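Long-range contacts in KLLA0E08119p (Kluyveromyces lactis, PDB 3VA7), which probably carboxylates urea to urea-1-carboxylate with biotin, ATP and hydrogencarbonate, opening the allophanate route of urea breakdown: residues R83-T88 and A407-T412; A366-E371 and P411-I416; S388-A393 and N435-Y440. All blocks are in the same frame, centred on the assembly; numbering follows the deposited sequence.

Interaction 1: residues R83-T88 and A407-T412; sequences RTAAET and AEYDPT
Y409 reaches across to the 83-88 turn with its phenol and gives its hydroxyl proton to the main-chain carbonyl of R83. The modelled OH to R83 O distance of 2.4 Å is doubtful at 2.6 Å resolution; the pairing is more secure than the length. The side chain gets there because CG stands anti to its own carbonyl carbon and beside the backbone N (chi1 -54°). The ring comes in edge first: its CE1 is 3.8 Å from A85 N, and both that nitrogen and T84 C sit close to the ring plane, while R83 O is met obliquely. One face of the same ring is covered toward its rim by CB of the preceding residue, E408. S62 OG is a second hydrogen-bond partner of the phenol oxygen.

This is where the N-terminal part of the biotin carboxylase, through the loop between strand 76-79 and helix 92-101, meets its C-terminal part, through the loop leading into strand 412-420. It is a surface contact with little buried area.

E408 comes in beside the tyrosine. Its chain bends at chi2 (57°), and OE2 ends 3.7 Å from the methyl CG2 of T84, the two side chains slanting past each other; this is van der Waals contact, not a polar bond.

The turn that receives them is braced from within. T84 OG1 accepts from E87 N at 3.0 Å, an ST motif, and E87 OE1 in turn takes the amide of T84 at 3.3 Å, on the anti side of the carboxylate. T88 OG1 bonds to T84 O from above the carbonyl plane, 2.7 Å away. On the other segment, D410 OD2 accepts T412 N in an Asx turn, and also takes T412 OG1 on its syn lone pair.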
# COMPACT_ATOMS: atom_id res chain seq x y z
N ARG A 83 16.22 0.73 -21.16
CA ARG A 83 14.81 0.57 -20.80
C ARG A 83 14.00 -0.01 -21.96
O ARG A 83 13.27 -0.96 -21.77
CB ARG A 83 14.24 1.93 -20.30
CG ARG A 83 13.11 1.87 -19.22
CD ARG A 83 13.43 2.72 -17.92
NE ARG A 83 14.37 2.11 -16.92
CZ ARG A 83 14.06 1.79 -15.64
NH1 ARG A 83 12.84 2.00 -15.16
NH2 ARG A 83 14.97 1.25 -14.83
N THR A 84 14.13 0.52 -23.16
CA THR A 84 13.19 0.16 -24.20
C THR A 84 13.46 -1.21 -24.82
O THR A 84 14.58 -1.72 -24.77
CB THR A 84 13.19 1.18 -25.34
OG1 THR A 84 14.52 1.28 -25.88
CG2 THR A 84 12.70 2.57 -24.85
N ALA A 85 12.43 -1.78 -25.43
CA ALA A 85 12.61 -2.96 -26.26
C ALA A 85 13.80 -2.82 -27.23
O ALA A 85 14.58 -3.74 -27.39
CB ALA A 85 11.30 -3.28 -27.03
N ALA A 86 13.92 -1.66 -27.87
CA ALA A 86 14.97 -1.47 -28.88
C ALA A 86 16.37 -1.37 -28.26
O ALA A 86 17.35 -1.87 -28.81
CB ALA A 86 14.65 -0.28 -29.74
N GLU A 87 16.43 -0.72 -27.10
CA GLU A 87 17.68 -0.49 -26.34
C GLU A 87 18.32 -1.78 -25.82
O GLU A 87 19.53 -1.81 -25.55
CB GLU A 87 17.34 0.39 -25.15
CG GLU A 87 18.19 1.63 -24.99
CD GLU A 87 17.32 2.87 -24.73
OE1 GLU A 87 16.37 2.79 -23.90
OE2 GLU A 87 17.60 3.91 -25.38
N THR A 88 17.50 -2.82 -25.66
CA THR A 88 17.88 -4.04 -24.93
C THR A 88 17.55 -5.38 -25.64
O THR A 88 18.38 -5.94 -26.37
CB THR A 88 17.30 -4.03 -23.49
OG1 THR A 88 15.90 -3.69 -23.55
CG2 THR A 88 18.05 -3.03 -22.57
N ALA A 407 4.50 -0.76 -17.98
CA ALA A 407 3.70 -0.57 -19.21
C ALA A 407 4.59 -0.72 -20.46
O ALA A 407 4.11 -0.72 -21.61
CB ALA A 407 2.99 0.81 -19.20
N GLU A 408 5.89 -0.89 -20.20
CA GLU A 408 6.89 -0.94 -21.25
C GLU A 408 6.64 -2.02 -22.32
O GLU A 408 6.45 -1.72 -23.50
CB GLU A 408 8.29 -1.05 -20.63
CG GLU A 408 9.41 -0.41 -21.49
CD GLU A 408 9.19 1.10 -21.83
OE1 GLU A 408 8.53 1.83 -21.04
OE2 GLU A 408 9.71 1.54 -22.90
N TYR A 409 6.61 -3.28 -21.92
CA TYR A 409 6.81 -4.31 -22.92
C TYR A 409 5.56 -4.92 -23.52
O TYR A 409 5.45 -5.05 -24.75
CB TYR A 409 7.79 -5.37 -22.41
CG TYR A 409 9.09 -4.74 -21.93
CD1 TYR A 409 10.05 -4.29 -22.85
CD2 TYR A 409 9.31 -4.52 -20.55
CE1 TYR A 409 11.24 -3.67 -22.40
CE2 TYR A 409 10.48 -3.91 -20.08
CZ TYR A 409 11.44 -3.49 -21.00
OH TYR A 409 12.58 -2.90 -20.52
N ASP A 410 4.62 -5.27 -22.66
CA ASP A 410 3.56 -6.21 -23.01
C ASP A 410 2.98 -6.55 -21.68
O ASP A 410 3.70 -6.92 -20.77
CB ASP A 410 4.12 -7.50 -23.63
CG ASP A 410 3.11 -8.64 -23.64
OD1 ASP A 410 2.25 -8.72 -24.56
OD2 ASP A 410 3.19 -9.48 -22.72
N PRO A 411 1.66 -6.46 -21.56
CA PRO A 411 1.09 -6.56 -20.22
C PRO A 411 0.71 -8.01 -19.76
O PRO A 411 -0.11 -8.18 -18.86
CB PRO A 411 -0.12 -5.61 -20.31
CG PRO A 411 -0.49 -5.57 -21.81
CD PRO A 411 0.62 -6.25 -22.59
N THR A 412 1.31 -9.04 -20.35
CA THR A 412 1.02 -10.38 -19.88
C THR A 412 1.40 -10.64 -18.40
O THR A 412 2.52 -10.36 -17.95
CB THR A 412 1.68 -11.43 -20.78
OG1 THR A 412 1.09 -11.36 -22.09
CG2 THR A 412 1.51 -12.83 -20.18

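Interaction 2: residues A366-E371 and P411-I416; sequences ARLYAE and PTLAKI
The ring of Y369 meets the other segment at its edge: P411 C lies close to the ring plane, 3.7 Å from CD1, and CD1 also touches the proline's CG. T412 OG1 makes an oblique contact with the ring carbon CE1; the hydroxyl's hydrogen bond goes to D410 OD2. At the phenol end sits the other flat group, the guanidinium of R367, whose NH1 donates to Y369 OH in the guanidinium plane. Its NE and NH2 are held by salt bridges to E268 and E325, so three polar partners, two of them carboxylates, hold the rotation of this group.

These residues belong to two antiparallel strands, 362-372 and 412-420, neighbours in the large sheet of the biotin carboxylase, and the pairing contains a classic beta bulge. A366 with I416 is a regular hydrogen-bonded pair: A366 N to I416 O and I416 N to A366 O are both 3.0 Å. Between L368 and Y369 the register slips by one, L413 and A414 both facing L368.

On the side of the sheet away from R367 and K415, L368 has CG anti to its backbone N (chi1 -168°), which sets CD2 3.8 Å from L413 CB, the two leucines slanting across each other; L368 CB meets I416 CD1. L413 CD1 carries the apolar patch on to A370, packing 3.8 Å from its CB. A370 is the centre of an inverse gamma turn, and its amide is tied to P411 O.

K415 shares the arginine's side of the sheet but sends NZ off to V324 O; the like charges of the pair stay well apart, and E268 and E325 would be expected to offset that of R367. At the bulge itself, L368 O accepts two amides in its carbonyl plane, L413 N at 2.7 Å and A414 N at 3.3 Å, the latter on a lone pair.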
# COMPACT_ATOMS: atom_id res chain seq x y z
N ALA A 366 -6.31 -19.28 -20.80
CA ALA A 366 -6.78 -17.90 -20.77
C ALA A 366 -5.59 -17.00 -20.48
O ALA A 366 -4.69 -17.35 -19.67
CB ALA A 366 -7.89 -17.72 -19.68
N ARG A 367 -5.55 -15.85 -21.12
CA ARG A 367 -4.40 -14.99 -20.95
C ARG A 367 -4.71 -13.83 -20.00
O ARG A 367 -5.45 -12.90 -20.37
CB ARG A 367 -4.01 -14.43 -22.31
CG ARG A 367 -3.79 -15.43 -23.42
CD ARG A 367 -2.86 -14.76 -24.46
NE ARG A 367 -2.56 -15.58 -25.62
CZ ARG A 367 -1.88 -15.13 -26.67
NH1 ARG A 367 -1.43 -13.89 -26.70
NH2 ARG A 367 -1.66 -15.92 -27.71
N LEU A 368 -4.15 -13.88 -18.80
CA LEU A 368 -4.30 -12.79 -17.85
C LEU A 368 -3.36 -11.65 -18.18
O LEU A 368 -2.15 -11.80 -18.10
CB LEU A 368 -4.03 -13.25 -16.41
CG LEU A 368 -4.41 -12.30 -15.24
CD1 LEU A 368 -5.92 -12.33 -14.93
CD2 LEU A 368 -3.61 -12.64 -13.96
N TYR A 369 -3.96 -10.51 -18.54
CA TYR A 369 -3.25 -9.26 -18.86
C TYR A 369 -3.46 -8.16 -17.80
O TYR A 369 -4.57 -8.01 -17.25
CB TYR A 369 -3.75 -8.70 -20.21
CG TYR A 369 -3.27 -9.45 -21.44
CD1 TYR A 369 -1.99 -9.20 -21.95
CD2 TYR A 369 -4.09 -10.35 -22.12
CE1 TYR A 369 -1.51 -9.86 -23.07
CE2 TYR A 369 -3.63 -11.02 -23.24
CZ TYR A 369 -2.32 -10.76 -23.72
OH TYR A 369 -1.77 -11.39 -24.82
N ALA A 370 -2.41 -7.38 -17.53
CA ALA A 370 -2.54 -6.13 -16.77
C ALA A 370 -3.13 -5.08 -17.69
O ALA A 370 -2.42 -4.28 -18.31
CB ALA A 370 -1.21 -5.70 -16.27
N GLU A 371 -4.45 -5.10 -17.80
CA GLU A 371 -5.18 -4.21 -18.71
C GLU A 371 -6.53 -3.86 -18.11
O GLU A 371 -7.09 -4.65 -17.30
CB GLU A 371 -5.54 -4.96 -19.98
CG GLU A 371 -4.68 -4.78 -21.14
CD GLU A 371 -5.02 -5.84 -22.18
OE1 GLU A 371 -6.02 -6.57 -21.93
OE2 GLU A 371 -4.27 -5.95 -23.21
N PRO A 411 1.66 -6.46 -21.56
CA PRO A 411 1.09 -6.56 -20.22
C PRO A 411 0.71 -8.01 -19.76
O PRO A 411 -0.11 -8.18 -18.86
CB PRO A 411 -0.12 -5.61 -20.31
CG PRO A 411 -0.49 -5.57 -21.81
CD PRO A 411 0.62 -6.25 -22.59
N THR A 412 1.31 -9.04 -20.35
CA THR A 412 1.02 -10.38 -19.88
C THR A 412 1.40 -10.64 -18.40
O THR A 412 2.52 -10.36 -17.95
CB THR A 412 1.68 -11.43 -20.78
OG1 THR A 412 1.09 -11.36 -22.09
CG2 THR A 412 1.51 -12.83 -20.18
N LEU A 413 0.46 -11.18 -17.64
CA LEU A 413 0.72 -11.49 -16.26
C LEU A 413 0.96 -12.98 -16.10
O LEU A 413 1.91 -13.42 -15.43
CB LEU A 413 -0.45 -11.02 -15.37
CG LEU A 413 -0.52 -9.49 -15.14
CD1 LEU A 413 -1.75 -8.96 -14.38
CD2 LEU A 413 0.79 -8.97 -14.50
N ALA A 414 0.12 -13.76 -16.75
CA ALA A 414 -0.00 -15.15 -16.45
C ALA A 414 -0.81 -15.82 -17.53
O ALA A 414 -1.56 -15.19 -18.21
CB ALA A 414 -0.65 -15.34 -15.06
N LYS A 415 -0.57 -17.09 -17.73
CA LYS A 415 -1.37 -17.86 -18.64
C LYS A 415 -1.88 -18.99 -17.78
O LYS A 415 -1.09 -19.68 -17.10
CB LYS A 415 -0.55 -18.37 -19.80
CG LYS A 415 -0.12 -17.28 -20.71
CD LYS A 415 0.54 -17.85 -21.95
CE LYS A 415 1.90 -18.44 -21.64
NZ LYS A 415 2.42 -19.30 -22.71
N ILE A 416 -3.20 -19.11 -17.76
CA ILE A 416 -3.89 -20.04 -16.90
C ILE A 416 -4.38 -21.19 -17.75
O ILE A 416 -5.23 -20.99 -18.62
CB ILE A 416 -5.03 -19.31 -16.17
CG1 ILE A 416 -4.40 -18.27 -15.23
CG2 ILE A 416 -5.86 -20.27 -15.33
CD1 ILE A 416 -5.13 -16.98 -15.19

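Interaction 3: residues S388-A393 and N435-Y440; sequences SFPSWA and NETAVY
F389 and V439 pack on the more buried side of this contact, with F389 CE1 3.9 Å from V439 CG2. T437 comes in beside them: its OG1 lies at the edge of the phenyl ring, in plane, and its CG2 rests 4.0 Å from F389 CE1. That hydroxyl also touches P390 CD, but its hydrogen bond goes to A433 O at the end of helix 423-435.

The backbone beneath is a two-stranded antiparallel pairing, strand 386-388 with 438-440, in the C-terminal part of the biotin carboxylase. S388 and A438 form its hydrogen-bonded pair, with A438 N 2.9 Å from S388 O and the reciprocal S388 N to A438 O bond modelled rather short.

The other end is looser and faces solvent. There the segments meet through one polar link, W392 NE1 to E436 OE1, 2.7 Å long and nearly straight at 165°. The donor points along the indole plane and reaches the carboxylate on its syn side, NE1 standing 26° out of the carboxylate plane, with the two planes 70° apart. P390 CB lies over one face of the indole, toward its rim, and Q432 NE2 bonds the second oxygen, E436 OE2.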
# COMPACT_ATOMS: atom_id res chain seq x y z
N SER A 388 -2.63 -14.74 -6.04
CA SER A 388 -2.95 -16.14 -5.82
C SER A 388 -3.46 -16.90 -7.07
O SER A 388 -4.33 -16.41 -7.81
CB SER A 388 -3.94 -16.29 -4.67
OG SER A 388 -3.79 -17.59 -4.12
N PHE A 389 -2.91 -18.10 -7.28
CA PHE A 389 -3.33 -18.95 -8.43
C PHE A 389 -3.79 -20.37 -8.01
O PHE A 389 -3.24 -20.97 -7.06
CB PHE A 389 -2.23 -19.10 -9.49
CG PHE A 389 -1.81 -17.80 -10.15
CD1 PHE A 389 -2.68 -17.11 -11.00
CD2 PHE A 389 -0.47 -17.28 -9.97
CE1 PHE A 389 -2.28 -15.91 -11.64
CE2 PHE A 389 -0.05 -16.08 -10.63
CZ PHE A 389 -0.97 -15.41 -11.47
N PRO A 390 -4.78 -20.93 -8.73
CA PRO A 390 -5.09 -22.31 -8.43
C PRO A 390 -3.84 -23.14 -8.64
O PRO A 390 -3.26 -23.12 -9.74
CB PRO A 390 -6.14 -22.67 -9.51
CG PRO A 390 -5.93 -21.67 -10.61
CD PRO A 390 -5.57 -20.40 -9.86
N SER A 391 -3.41 -23.86 -7.61
CA SER A 391 -2.19 -24.66 -7.71
C SER A 391 -2.36 -25.93 -8.54
O SER A 391 -1.35 -26.60 -8.82
CB SER A 391 -1.77 -25.10 -6.32
OG SER A 391 -2.79 -25.96 -5.81
N TRP A 392 -3.62 -26.28 -8.88
CA TRP A 392 -3.94 -27.56 -9.56
C TRP A 392 -3.99 -27.37 -11.06
O TRP A 392 -3.91 -28.35 -11.81
CB TRP A 392 -5.29 -28.20 -9.10
CG TRP A 392 -6.42 -27.19 -9.06
CD1 TRP A 392 -6.80 -26.45 -7.98
CD2 TRP A 392 -7.22 -26.72 -10.17
NE1 TRP A 392 -7.81 -25.59 -8.33
CE2 TRP A 392 -8.10 -25.73 -9.66
CE3 TRP A 392 -7.30 -27.04 -11.53
CZ2 TRP A 392 -9.05 -25.08 -10.44
CZ3 TRP A 392 -8.25 -26.40 -12.32
CH2 TRP A 392 -9.11 -25.43 -11.77
N ALA A 393 -4.17 -26.13 -11.50
CA ALA A 393 -3.98 -25.80 -12.93
C ALA A 393 -2.47 -25.63 -13.22
O ALA A 393 -1.64 -25.59 -12.33
CB ALA A 393 -4.81 -24.53 -13.33
N ASN A 435 -11.93 -18.26 -11.25
CA ASN A 435 -12.60 -17.89 -10.00
C ASN A 435 -11.60 -17.88 -8.84
O ASN A 435 -11.77 -17.19 -7.84
CB ASN A 435 -13.71 -18.90 -9.67
CG ASN A 435 -15.10 -18.53 -10.32
OD1 ASN A 435 -15.20 -17.78 -11.31
ND2 ASN A 435 -16.15 -19.08 -9.73
N GLU A 436 -10.55 -18.65 -9.01
CA GLU A 436 -9.67 -19.00 -7.94
C GLU A 436 -8.40 -18.17 -8.12
O GLU A 436 -7.45 -18.27 -7.34
CB GLU A 436 -9.41 -20.50 -8.04
CG GLU A 436 -9.45 -21.28 -6.77
CD GLU A 436 -9.85 -22.73 -6.98
OE1 GLU A 436 -8.99 -23.61 -7.02
OE2 GLU A 436 -11.05 -22.98 -7.10
N THR A 437 -8.41 -17.33 -9.16
CA THR A 437 -7.29 -16.47 -9.49
C THR A 437 -7.51 -15.11 -8.87
O THR A 437 -8.41 -14.32 -9.29
CB THR A 437 -7.14 -16.32 -11.04
OG1 THR A 437 -6.59 -17.53 -11.60
CG2 THR A 437 -6.23 -15.12 -11.42
N ALA A 438 -6.70 -14.81 -7.87
CA ALA A 438 -6.75 -13.52 -7.21
C ALA A 438 -5.44 -12.74 -7.38
O ALA A 438 -4.41 -13.07 -6.74
CB ALA A 438 -7.10 -13.69 -5.75
N VAL A 439 -5.48 -11.72 -8.24
CA VAL A 439 -4.35 -10.83 -8.50
C VAL A 439 -4.73 -9.34 -8.32
O VAL A 439 -5.63 -8.82 -8.99
CB VAL A 439 -3.81 -11.08 -9.90
CG1 VAL A 439 -2.81 -9.97 -10.30
CG2 VAL A 439 -3.19 -12.49 -9.98
N TYR A 440 -4.03 -8.64 -7.42
CA TYR A 440 -4.45 -7.30 -7.02
C TYR A 440 -3.25 -6.35 -6.98
O TYR A 440 -2.15 -6.77 -6.65
CB TYR A 440 -5.13 -7.33 -5.65
CG TYR A 440 -6.29 -8.31 -5.43
CD1 TYR A 440 -7.57 -8.08 -5.97
CD2 TYR A 440 -6.13 -9.43 -4.60
CE1 TYR A 440 -8.65 -8.98 -5.74
CE2 TYR A 440 -7.18 -10.32 -4.35
CZ TYR A 440 -8.43 -10.10 -4.92
OH TYR A 440 -9.44 -11.00 -4.65

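All three contacts lie in the biotin carboxylase portion of the chain; the biotin and urea pockets are in the carboxyltransferase portion, which interaction 3 borders through Y440 on P599 and N435 on V636. In chain order the segments run 83-88, 366-371, 388-393, 407-416, 435-440, and interactions 1 and 2 share P411 and T412, with centres about 16 Å apart. Interaction 3 lies about 12 Å from interaction 2, centre to centre, and touches it: A414 CB packs 3.6 Å from F389 CZ. Interactions 1 and 3 do not touch. Strand 412-420 and the loop before it therefore join the N-terminal part, the large sheet and the small 386-388/438-440 pairing.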